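Local coordinates for probable csgAB operon transcriptional regulatory protein (Salmonella typhimurium, PDB 5XP0) that forms the receiver-like regulatory domain of CsgD, the master biofilm regulator needed for transcription of the csgAB operon and expression of adhesive curli fimbriae, at residues Thr24-Gln29 and Leu47-Arg52; Leu64-Glu69 and Leu93-Asp98. All blocks are in the same frame, centred on the assembly; numbering follows the deposited sequence.

Contact 1 of 2, residues Thr24-Gln29 and Leu47-Arg52; sequences TKPSLQ and LHNIQR
Pro26 and Asn49 meet with their side chains crossing at about a right angle: the ring carbon Pro26 CD lies 3.5 Å from Asn49 CG, and Pro26 CG is 3.7 Å from both CB and ND2 of Asn49. A first torsion of -168°, with CG anti to the backbone N, carries Asn49 CG to the proline ring. On the same proline, Leu47 puts its CD2 branch 3.8 Å from Pro26 CA and 3.9 Å from Pro26 CB; that methyl also approaches Thr24 CG2, Thr24 and Leu47 crossing obliquely. Ile50 lays CG2 3.6 Å from Thr24 O. The backbones form the parallel ladder of a beta-alpha-beta unit, with Thr24 N donating to His48 O at 3.1 Å and Ile50 N to Thr24 O at 2.9 Å. At the end of the strand, Asn49 OD1 accepts from Gln51 N in an Asx turn, within a type I turn from Asn49 to Arg52. The polar end of Thr24 is engaged by Asp66 and that of Lys25 by Glu69 of the second subunit. Chemically, two backbone bonds hold the strand ends together; Leu47 meets Pro26 through apolar carbons, whereas against Asn49 the ring packs by van der Waals contact on a carboxamide bonded through OD1.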
ATOM      1  N   THR B  24      -3.288  -1.696   8.129  1.00 29.58           N
ATOM      2  CA  THR B  24      -3.641  -0.924   6.953  1.00 27.47           C
ATOM      3  C   THR B  24      -4.681  -1.701   6.153  1.00 27.17           C
ATOM      4  O   THR B  24      -5.224  -2.715   6.609  1.00 30.02           O
ATOM      5  CB  THR B  24      -2.387  -0.656   6.129  1.00 29.82           C
ATOM      6  OG1 THR B  24      -2.723   0.165   4.991  1.00 32.74           O
ATOM      7  CG2 THR B  24      -1.821  -1.968   5.705  1.00 29.75           C
ATOM      8  N   LYS B  25      -4.939  -1.239   4.941  1.00 26.71           N
ATOM      9  CA  LYS B  25      -5.772  -2.006   4.017  1.00 29.06           C
ATOM     10  C   LYS B  25      -4.896  -3.055   3.357  1.00 26.95           C
ATOM     11  O   LYS B  25      -3.883  -2.697   2.734  1.00 30.21           O
ATOM     12  CB  LYS B  25      -6.342  -1.106   2.936  1.00 32.65           C
ATOM     13  CG  LYS B  25      -7.094  -1.874   1.832  1.00 42.58           C
ATOM     14  CD  LYS B  25      -7.609  -0.923   0.758  1.00 48.14           C
ATOM     15  CE  LYS B  25      -8.793  -0.103   1.163  1.00 52.10           C
ATOM     16  NZ  LYS B  25      -9.513   0.377  -0.078  1.00 48.08           N
ATOM     17  N   PRO B  26      -5.225  -4.348   3.451  1.00 31.26           N
ATOM     18  CA  PRO B  26      -4.342  -5.337   2.855  1.00 29.98           C
ATOM     19  C   PRO B  26      -4.348  -5.125   1.349  1.00 40.35           C
ATOM     20  O   PRO B  26      -5.377  -4.856   0.736  1.00 33.64           O
ATOM     21  CB  PRO B  26      -4.960  -6.688   3.263  1.00 40.72           C
ATOM     22  CG  PRO B  26      -5.852  -6.387   4.383  1.00 45.58           C
ATOM     23  CD  PRO B  26      -6.346  -4.985   4.166  1.00 29.94           C
ATOM     24  N   SER B  27      -3.182  -5.186   0.767  1.00 32.91           N
ATOM     25  CA  SER B  27      -2.997  -4.868  -0.636  1.00 32.19           C
ATOM     26  C   SER B  27      -1.618  -5.348  -1.006  1.00 25.16           C
ATOM     27  O   SER B  27      -0.733  -5.469  -0.145  1.00 27.28           O
ATOM     28  CB  SER B  27      -3.102  -3.363  -0.901  1.00 27.08           C
ATOM     29  OG  SER B  27      -1.991  -2.694  -0.316  1.00 26.56           O
ATOM     30  N   LEU B  28      -1.416  -5.562  -2.309  1.00 26.14           N
ATOM     31  CA  LEU B  28      -0.072  -5.918  -2.754  1.00 22.49           C
ATOM     32  C   LEU B  28       0.921  -4.849  -2.324  1.00 27.13           C
ATOM     33  O   LEU B  28       2.059  -5.159  -1.962  1.00 24.73           O
ATOM     34  CB  LEU B  28      -0.017  -6.085  -4.267  1.00 29.97           C
ATOM     35  CG  LEU B  28       1.354  -6.600  -4.727  1.00 40.68           C
ATOM     36  CD1 LEU B  28       1.560  -8.051  -4.287  1.00 63.93           C
ATOM     37  CD2 LEU B  28       1.475  -6.508  -6.176  1.00 31.28           C
ATOM     38  N   GLN B  29       0.539  -3.571  -2.396  1.00 28.28           N
ATOM     39  CA  GLN B  29       1.526  -2.564  -2.052  1.00 23.70           C
ATOM     40  C   GLN B  29       1.844  -2.545  -0.556  1.00 25.83           C
ATOM     41  O   GLN B  29       2.992  -2.298  -0.193  1.00 24.51           O
ATOM     42  CB  GLN B  29       1.126  -1.181  -2.530  1.00 23.40           C
ATOM     43  CG  GLN B  29      -0.147  -0.707  -2.066  1.00 21.86           C
ATOM     44  CD  GLN B  29      -1.289  -1.025  -3.018  1.00 36.38           C
ATOM     45  OE1 GLN B  29      -1.408  -2.151  -3.516  1.00 25.15           O
ATOM     46  NE2 GLN B  29      -2.142  -0.039  -3.264  1.00 31.00           N
ATOM     47  N   LEU B  47       1.117  -8.089   8.496  1.00 28.12           N
ATOM     48  CA  LEU B  47       0.108  -7.155   8.028  1.00 28.57           C
ATOM     49  C   LEU B  47      -1.204  -7.484   8.713  1.00 37.03           C
ATOM     50  O   LEU B  47      -1.565  -8.651   8.812  1.00 37.36           O
ATOM     51  CB  LEU B  47      -0.027  -7.325   6.522  1.00 39.26           C
ATOM     52  CG  LEU B  47      -0.619  -6.270   5.609  1.00 61.19           C
ATOM     53  CD1 LEU B  47      -0.362  -6.711   4.159  1.00 61.61           C
ATOM     54  CD2 LEU B  47      -2.104  -6.141   5.859  1.00 69.74           C
ATOM     55  N   HIS B  48      -1.931  -6.480   9.165  1.00 27.48           N
ATOM     56  CA  HIS B  48      -3.259  -6.726   9.735  1.00 28.04           C
ATOM     57  C   HIS B  48      -4.272  -5.752   9.155  1.00 34.68           C
ATOM     58  O   HIS B  48      -4.038  -4.545   9.150  1.00 30.91           O
ATOM     59  CB  HIS B  48      -3.246  -6.616  11.257  1.00 42.08           C
ATOM     60  CG  HIS B  48      -4.595  -6.781  11.881  1.00 41.07           C
ATOM     61  ND1 HIS B  48      -5.102  -8.012  12.235  1.00 43.01           N
ATOM     62  CD2 HIS B  48      -5.562  -5.877  12.172  1.00 38.23           C
ATOM     63  CE1 HIS B  48      -6.300  -7.855  12.768  1.00 49.03           C
ATOM     64  NE2 HIS B  48      -6.604  -6.569  12.738  1.00 44.79           N
ATOM     65  N   ASN B  49      -5.428  -6.270   8.735  1.00 30.49           N
ATOM     66  CA  ASN B  49      -6.489  -5.449   8.168  1.00 30.93           C
ATOM     67  C   ASN B  49      -7.038  -4.492   9.223  1.00 29.07           C
ATOM     68  O   ASN B  49      -7.649  -4.930  10.209  1.00 34.28           O
ATOM     69  CB  ASN B  49      -7.628  -6.340   7.681  1.00 31.73           C
ATOM     70  CG  ASN B  49      -8.616  -5.583   6.829  1.00 42.76           C
ATOM     71  OD1 ASN B  49      -8.798  -4.364   6.978  1.00 36.74           O
ATOM     72  ND2 ASN B  49      -9.222  -6.286   5.896  1.00 52.92           N
ATOM     73  N   ILE B  50      -6.866  -3.192   8.980  1.00 29.05           N
ATOM     74  CA  ILE B  50      -7.317  -2.127   9.878  1.00 28.72           C
ATOM     75  C   ILE B  50      -8.801  -2.202  10.164  1.00 41.19           C
ATOM     76  O   ILE B  50      -9.267  -1.697  11.204  1.00 38.92           O
ATOM     77  CB  ILE B  50      -6.953  -0.766   9.263  1.00 31.99           C
ATOM     78  CG1 ILE B  50      -7.203   0.346  10.275  1.00 37.65           C
ATOM     79  CG2 ILE B  50      -7.744  -0.510   7.943  1.00 34.04           C
ATOM     80  CD1 ILE B  50      -6.535   1.672   9.890  1.00 34.07           C
ATOM     81  N   GLN B  51      -9.563  -2.812   9.266  1.00 36.86           N
ATOM     82  CA  GLN B  51     -10.997  -2.965   9.490  1.00 38.14           C
ATOM     83  C   GLN B  51     -11.344  -4.247  10.211  1.00 43.11           C
ATOM     84  O   GLN B  51     -12.528  -4.496  10.449  1.00 54.71           O
ATOM     85  CB  GLN B  51     -11.765  -2.860   8.169  1.00 44.16           C
ATOM     86  CG  GLN B  51     -11.525  -1.516   7.528  1.00 71.07           C
ATOM     87  CD  GLN B  51     -12.625  -1.091   6.590  1.00104.14           C
ATOM     88  OE1 GLN B  51     -13.278  -0.068   6.816  1.00128.91           O
ATOM     89  NE2 GLN B  51     -12.845  -1.862   5.541  1.00103.69           N
ATOM     90  N   ARG B  52     -10.365  -5.060  10.590  1.00 41.33           N
ATOM     91  CA  ARG B  52     -10.664  -6.258  11.356  1.00 36.00           C
ATOM     92  C   ARG B  52     -10.130  -6.146  12.773  1.00 48.16           C
ATOM     93  O   ARG B  52      -9.122  -5.481  13.034  1.00 40.15           O
ATOM     94  CB  ARG B  52     -10.142  -7.515  10.671  1.00 53.86           C
ATOM     95  CG  ARG B  52     -11.014  -7.815   9.450  1.00 98.52           C
ATOM     96  CD  ARG B  52     -10.911  -9.219   8.890  1.00127.09           C
ATOM     97  NE  ARG B  52     -11.785  -9.347   7.721  1.00141.60           N
ATOM     98  CZ  ARG B  52     -13.103  -9.535   7.783  1.00149.43           C
ATOM     99  NH1 ARG B  52     -13.717  -9.618   8.955  1.00152.63           N
ATOM    100  NH2 ARG B  52     -13.818  -9.634   6.670  1.00149.98           N
TER

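Contact 2 of 2, residues Leu64-Glu69 and Leu93-Asp98; sequences LMDMME and LLNTPD
Met65 meets Leu93 on one face of the parallel sheet, its CB 4.0 Å from Leu93 CD2, while Met65 O accepts from Leu94 N at 2.8 Å. Asp66 faces the other way with Leu94, and chi1 of -170°, CG anti to the backbone N, directs CG to where OD1 can receive Asn95 ND2. That OD1 takes two bonds from opposite faces of the carboxylate: Asn95 ND2 at 2.9 Å, nearly straight at 176° and with the acceptor in the amide plane of Asn95, and Met68 N, which closes an Asx turn. The two flat groups are turned 53° apart. OD2 also accepts from Gln29 of the second subunit. This is the C-terminal edge of the sheet in a CheY-like receiver fold, where the strand ends joined through helix 72-83 form a beta-alpha-beta crossover; in classical receivers the phosphorylation site lies at this edge. Met67 N then donates to Leu94 O at 2.9 Å, and its bent side chain turns back over Leu93, CG lying 3.9 Å from Leu93 CB; Met67 CB also packs 4.0 Å from Pro97 CD. Met68, extended beyond CG, crosses Asn95 at about a right angle and sets CG 3.7 Å from Asn95 CB.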
ATOM      1  N   LEU B  64       2.479   0.003  13.073  1.00 29.16           N
ATOM      2  CA  LEU B  64       2.430   1.083  12.093  1.00 24.01           C
ATOM      3  C   LEU B  64       0.986   1.225  11.657  1.00 27.60           C
ATOM      4  O   LEU B  64       0.468   0.367  10.942  1.00 32.84           O
ATOM      5  CB  LEU B  64       3.319   0.800  10.897  1.00 23.84           C
ATOM      6  CG  LEU B  64       4.817   0.734  11.089  1.00 43.93           C
ATOM      7  CD1 LEU B  64       5.505   0.491   9.717  1.00 42.12           C
ATOM      8  CD2 LEU B  64       5.257   2.021  11.696  1.00 50.62           C
ATOM      9  N   MET B  65       0.357   2.298  12.098  1.00 29.76           N
ATOM     10  CA  MET B  65      -1.089   2.527  11.967  1.00 29.70           C
ATOM     11  C   MET B  65      -1.340   3.432  10.773  1.00 24.67           C
ATOM     12  O   MET B  65      -0.982   4.613  10.814  1.00 27.02           O
ATOM     13  CB  MET B  65      -1.601   3.204  13.228  1.00 36.58           C
ATOM     14  CG  MET B  65      -3.068   3.628  13.164  1.00 64.79           C
ATOM     15  SD  MET B  65      -4.061   2.178  13.021  1.00 98.30           S
ATOM     16  CE  MET B  65      -3.708   1.335  14.556  1.00116.96           C
ATOM     17  N   ASP B  66      -1.987   2.910   9.737  1.00 30.48           N
ATOM     18  CA  ASP B  66      -2.148   3.673   8.485  1.00 27.57           C
ATOM     19  C   ASP B  66      -3.273   4.708   8.599  1.00 27.43           C
ATOM     20  O   ASP B  66      -4.445   4.403   8.392  1.00 32.90           O
ATOM     21  CB  ASP B  66      -2.420   2.728   7.326  1.00 30.04           C
ATOM     22  CG  ASP B  66      -2.347   3.437   5.955  1.00 26.73           C
ATOM     23  OD1 ASP B  66      -2.287   4.685   5.923  1.00 30.37           O
ATOM     24  OD2 ASP B  66      -2.297   2.737   4.927  1.00 31.65           O
ATOM     25  N   MET B  67      -2.890   5.966   8.793  1.00 28.45           N
ATOM     26  CA  MET B  67      -3.853   7.030   9.006  1.00 29.23           C
ATOM     27  C   MET B  67      -4.683   7.325   7.763  1.00 32.98           C
ATOM     28  O   MET B  67      -5.791   7.835   7.887  1.00 37.20           O
ATOM     29  CB  MET B  67      -3.120   8.278   9.461  1.00 27.05           C
ATOM     30  CG  MET B  67      -2.575   8.120  10.833  1.00 29.54           C
ATOM     31  SD  MET B  67      -3.824   7.980  12.082  1.00 37.99           S
ATOM     32  CE  MET B  67      -4.458   9.633  12.056  1.00 32.42           C
ATOM     33  N   MET B  68      -4.202   6.986   6.576  1.00 31.62           N
ATOM     34  CA  MET B  68      -5.025   7.204   5.388  1.00 44.33           C
ATOM     35  C   MET B  68      -6.200   6.247   5.313  1.00 38.33           C
ATOM     36  O   MET B  68      -7.122   6.485   4.535  1.00 39.91           O
ATOM     37  CB  MET B  68      -4.198   7.019   4.123  1.00 49.14           C
ATOM     38  CG  MET B  68      -3.447   8.224   3.626  1.00 72.37           C
ATOM     39  SD  MET B  68      -2.545   7.784   2.106  1.00 64.67           S
ATOM     40  CE  MET B  68      -1.484   9.249   1.933  1.00 68.98           C
ATOM     41  N   GLU B  69      -6.173   5.155   6.069  1.00 32.21           N
ATOM     42  CA  GLU B  69      -7.262   4.190   6.071  1.00 32.30           C
ATOM     43  C   GLU B  69      -8.136   4.331   7.304  1.00 41.40           C
ATOM     44  O   GLU B  69      -9.063   3.546   7.490  1.00 40.82           O
ATOM     45  CB  GLU B  69      -6.693   2.768   5.998  1.00 36.08           C
ATOM     46  CG  GLU B  69      -5.887   2.516   4.743  1.00 47.46           C
ATOM     47  CD  GLU B  69      -6.697   2.768   3.491  1.00 61.84           C
ATOM     48  OE1 GLU B  69      -7.860   2.325   3.441  1.00 53.45           O
ATOM     49  OE2 GLU B  69      -6.200   3.469   2.595  1.00 62.20           O
ATOM     50  N   LEU B  93       2.318   6.411  13.660  1.00 30.79           N
ATOM     51  CA  LEU B  93       1.303   6.721  12.672  1.00 28.30           C
ATOM     52  C   LEU B  93       1.942   6.840  11.298  1.00 32.13           C
ATOM     53  O   LEU B  93       2.977   7.488  11.136  1.00 30.76           O
ATOM     54  CB  LEU B  93       0.603   8.012  13.038  1.00 30.35           C
ATOM     55  CG  LEU B  93       0.033   8.035  14.453  1.00 28.04           C
ATOM     56  CD1 LEU B  93      -0.693   9.394  14.671  1.00 30.55           C
ATOM     57  CD2 LEU B  93      -0.910   6.869  14.759  1.00 29.95           C
ATOM     58  N   LEU B  94       1.346   6.178  10.330  1.00 25.55           N
ATOM     59  CA  LEU B  94       1.853   6.140   8.984  1.00 26.36           C
ATOM     60  C   LEU B  94       0.928   6.938   8.076  1.00 29.01           C
ATOM     61  O   LEU B  94      -0.276   7.013   8.322  1.00 25.93           O
ATOM     62  CB  LEU B  94       1.929   4.678   8.526  1.00 29.72           C
ATOM     63  CG  LEU B  94       2.591   4.354   7.200  1.00 33.73           C
ATOM     64  CD1 LEU B  94       4.101   4.490   7.370  1.00 33.46           C
ATOM     65  CD2 LEU B  94       2.197   2.914   6.754  1.00 39.38           C
ATOM     66  N   ASN B  95       1.504   7.542   7.033  1.00 25.30           N
ATOM     67  CA  ASN B  95       0.731   8.306   6.044  1.00 26.08           C
ATOM     68  C   ASN B  95      -0.135   9.353   6.725  1.00 26.93           C
ATOM     69  O   ASN B  95      -1.305   9.530   6.378  1.00 25.41           O
ATOM     70  CB  ASN B  95      -0.150   7.410   5.169  1.00 26.20           C
ATOM     71  CG  ASN B  95       0.634   6.410   4.349  1.00 24.32           C
ATOM     72  OD1 ASN B  95       1.667   6.722   3.735  1.00 27.25           O
ATOM     73  ND2 ASN B  95       0.139   5.173   4.342  1.00 27.83           N
ATOM     74  N   THR B  96       0.441  10.052   7.698  1.00 27.85           N
ATOM     75  CA  THR B  96      -0.325  10.965   8.535  1.00 26.79           C
ATOM     76  C   THR B  96      -0.631  12.258   7.804  1.00 37.65           C
ATOM     77  O   THR B  96       0.272  12.851   7.193  1.00 28.66           O
ATOM     78  CB  THR B  96       0.427  11.311   9.820  1.00 38.34           C
ATOM     79  OG1 THR B  96       0.813  10.108  10.504  1.00 32.06           O
ATOM     80  CG2 THR B  96      -0.474  12.139  10.721  1.00 32.00           C
ATOM     81  N   PRO B  97      -1.868  12.738   7.862  1.00 38.99           N
ATOM     82  CA  PRO B  97      -2.165  14.026   7.241  1.00 35.69           C
ATOM     83  C   PRO B  97      -1.247  15.088   7.802  1.00 35.59           C
ATOM     84  O   PRO B  97      -1.013  15.164   9.021  1.00 34.11           O
ATOM     85  CB  PRO B  97      -3.624  14.287   7.635  1.00 42.73           C
ATOM     86  CG  PRO B  97      -4.196  12.966   7.834  1.00 61.05           C
ATOM     87  CD  PRO B  97      -3.088  12.085   8.363  1.00 35.92           C
ATOM     88  N   ASP B  98      -0.703  15.907   6.917  1.00 42.41           N
ATOM     89  CA  ASP B  98      -0.152  17.155   7.396  1.00 91.57           C
ATOM     90  C   ASP B  98      -1.248  17.762   8.252  1.00 76.18           C
ATOM     91  O   ASP B  98      -2.432  17.597   7.958  1.00116.27           O
ATOM     92  CB  ASP B  98       0.235  18.068   6.232  1.00129.62           C
ATOM     93  CG  ASP B  98       1.305  17.454   5.348  1.00120.15           C
ATOM     94  OD1 ASP B  98       2.428  17.221   5.846  1.00120.67           O
ATOM     95  OD2 ASP B  98       1.021  17.185   4.161  1.00121.80           O
TER

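Overall arrangement
From the N terminus, strand 19-24 leads into helix 28-41 and crosses over to the parallel strand 45-49, and contact 1 closes that loop at the edge of the sheet. The chain then enters strand 61-66, passes through helix 72-83 and crosses over to the parallel strand 90-94, where contact 2 closes the second loop. The two are in series, neither nested nor crossed, with centres about 13 Å apart. Strand 19-24, lying between 45-49 and 61-66, joins them: Thr24 OG1 is 2.6 Å from Asp66 OD2, a probable hydrogen bond, and Ile50 CD1 lies 3.8 Å from Asp66 O. Both contacts also reach the second subunit, where Asn95 ND2 bonds to Gln29 OE1 of that subunit.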